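Local coordinates for regulation of enolase protein 1 (Saccharomyces cerevisiae, PDB 3O12) that acts in galactose metabolism through the GAL83 protein and may control the level of the enolase ENO1, at residues E52-D58 with T192-L198. Sequence-based numbering, arbitrary orientation.
Sequences ETDEKTD and TPERGGL. With EDO (1,2-ethanediol), chain H; EDO (1,2-ethanediol), chain G.
Thr53 OG1 and Thr192 OG1 meet tip to tip at 2.7 Å, a hydrogen bond that either hydroxyl could donate. With chi1 at 64°, Thr53 OG1 is also turned toward segment 192-198, where it accepts from Leu198 N at 3.0 Å and, weakly, from Gly197 N. The backbone of Thr53 is bound on both sides of its CA: its N donates to Leu198 O, while its O receives Gly197 N. Thr192 is also held by Thr57, whose OG1 accepts from Thr192 N at 3.0 Å, nearly straight at 174°, and donates to Asp54 O; Thr57 N returns a bond to Thr192 O. Farther along, toward the turn at Glu194, Lys56 N donates to Glu194 O at 2.8 Å, with an N-H...O angle of 162°.

These bonds tie together two connecting loops of an antiparallel beta-sandwich, each running from one sheet to the other: 52-58 leads from strand 48-52 to strand 59-61, and the loop 192-198 from strand 185-191 to strand 199-208. His73, on strand 68-78, touches both Thr53 and Thr57.

Gly196, without a side chain, lets the backbones close in, its CA 3.8 Å from Asp54 C; the place of a beta carbon there is already filled by the backbone of residues 53-55. Glu52, extended, lays CG against Gly197 CA at 3.5 Å. At the opposite end Pro193 CG packs on Asp58 CG, the carboxylate carbon, at 3.6 Å, and that carboxylate binds two ethanediols, probably from the crystallisation liquor. Toward the outer edge, a water accepts from Gly196 N and donates weakly to Glu55 OE1, while Glu55 OE2 forms a salt bridge with Lys56 NZ.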
# COMPACT_ATOMS: atom_id res chain seq x y z
N GLU A 52 -1.48 14.85 1.87
CA GLU A 52 -0.76 15.00 3.12
C GLU A 52 -1.52 14.18 4.15
O GLU A 52 -2.74 14.32 4.26
CB GLU A 52 -0.73 16.47 3.55
CG GLU A 52 -0.13 16.69 4.93
CD GLU A 52 -0.02 18.16 5.30
OE1 GLU A 52 0.18 18.99 4.38
OE2 GLU A 52 -0.14 18.49 6.49
N THR A 53 -0.82 13.33 4.90
CA THR A 53 -1.51 12.46 5.86
C THR A 53 -2.05 13.21 7.07
O THR A 53 -1.53 14.26 7.47
CB THR A 53 -0.61 11.32 6.38
OG1 THR A 53 0.49 11.88 7.10
CG2 THR A 53 -0.07 10.48 5.23
N ASP A 54 -3.12 12.66 7.64
CA ASP A 54 -3.66 13.15 8.91
C ASP A 54 -2.98 12.44 10.07
O ASP A 54 -2.40 11.37 9.90
CB ASP A 54 -5.18 12.95 8.95
CG ASP A 54 -5.91 13.71 7.85
OD1 ASP A 54 -5.46 14.82 7.50
OD2 ASP A 54 -6.92 13.19 7.34
N GLU A 55 -3.02 13.05 11.26
CA GLU A 55 -2.41 12.43 12.43
C GLU A 55 -3.15 11.17 12.84
O GLU A 55 -4.33 10.99 12.54
CB GLU A 55 -2.41 13.41 13.61
CG GLU A 55 -3.79 13.66 14.17
CD GLU A 55 -3.78 14.55 15.41
OE1 GLU A 55 -2.70 15.07 15.76
OE2 GLU A 55 -4.85 14.72 16.02
N LYS A 56 -2.44 10.29 13.55
CA LYS A 56 -3.04 9.10 14.14
C LYS A 56 -3.76 8.24 13.12
O LYS A 56 -4.91 7.84 13.31
CB LYS A 56 -3.97 9.49 15.30
CG LYS A 56 -3.23 10.08 16.49
CD LYS A 56 -4.11 10.15 17.73
CE LYS A 56 -4.71 11.53 17.93
NZ LYS A 56 -5.66 11.91 16.84
N THR A 57 -3.08 7.97 12.01
CA THR A 57 -3.61 7.09 10.97
C THR A 57 -2.74 5.84 10.85
O THR A 57 -1.51 5.93 10.82
CB THR A 57 -3.73 7.83 9.62
OG1 THR A 57 -2.50 8.49 9.31
CG2 THR A 57 -4.84 8.89 9.68
N ASP A 58 -3.38 4.67 10.83
CA ASP A 58 -2.63 3.41 10.83
C ASP A 58 -3.51 2.25 10.37
O ASP A 58 -4.74 2.34 10.38
CB ASP A 58 -2.08 3.14 12.24
CG ASP A 58 -0.91 2.15 12.26
OD1 ASP A 58 -0.40 1.76 11.18
OD2 ASP A 58 -0.49 1.79 13.38
N THR A 192 0.37 7.87 8.94
CA THR A 192 1.27 8.38 9.97
C THR A 192 0.62 8.12 11.33
O THR A 192 -0.25 8.88 11.76
CB THR A 192 1.57 9.88 9.82
OG1 THR A 192 0.36 10.59 9.51
CG2 THR A 192 2.58 10.12 8.72
N PRO A 193 1.02 7.03 12.00
CA PRO A 193 0.39 6.66 13.27
C PRO A 193 0.50 7.72 14.37
O PRO A 193 -0.33 7.73 15.28
CB PRO A 193 1.13 5.37 13.66
CG PRO A 193 1.54 4.77 12.33
CD PRO A 193 1.87 5.96 11.45
N GLU A 194 1.50 8.59 14.29
CA GLU A 194 1.64 9.68 15.26
C GLU A 194 1.27 11.04 14.63
O GLU A 194 0.14 11.23 14.18
CB GLU A 194 3.04 9.69 15.88
CG GLU A 194 3.34 8.40 16.63
CD GLU A 194 4.66 8.43 17.37
OE1 GLU A 194 5.64 9.01 16.85
OE2 GLU A 194 4.72 7.87 18.49
N ARG A 195 2.20 11.99 14.61
CA ARG A 195 1.91 13.28 14.01
C ARG A 195 1.71 13.14 12.50
O ARG A 195 2.35 12.31 11.85
CB ARG A 195 3.00 14.31 14.32
CG ARG A 195 2.98 14.80 15.76
CD ARG A 195 4.02 15.88 16.01
NE ARG A 195 3.76 17.10 15.25
CZ ARG A 195 3.04 18.12 15.69
NH1 ARG A 195 2.85 19.18 14.92
NH2 ARG A 195 2.49 18.07 16.90
N GLY A 196 0.80 13.94 11.96
CA GLY A 196 0.51 13.86 10.54
C GLY A 196 1.48 14.68 9.72
O GLY A 196 2.50 15.16 10.23
N GLY A 197 1.17 14.84 8.43
CA GLY A 197 1.94 15.74 7.60
C GLY A 197 2.82 15.08 6.55
O GLY A 197 3.55 15.78 5.84
N LEU A 198 2.77 13.76 6.44
CA LEU A 198 3.55 13.08 5.41
C LEU A 198 2.99 13.40 4.03
O LEU A 198 1.81 13.16 3.77
CB LEU A 198 3.54 11.57 5.63
CG LEU A 198 4.09 10.73 4.47
CD1 LEU A 198 5.56 11.04 4.26
CD2 LEU A 198 3.91 9.25 4.74
C1 EDO H . 2.75 -1.80 14.50
O1 EDO H . 3.71 -0.93 15.11
C2 EDO H . 1.39 -1.11 14.50
O2 EDO H . 1.44 0.02 13.63
C1 EDO G . 3.57 -1.90 10.08
O1 EDO G . 3.91 -1.02 9.01
C2 EDO G . 2.25 -1.46 10.69
O2 EDO G . 2.24 -0.04 10.93
O HOH W 1 -0.03 16.25 13.85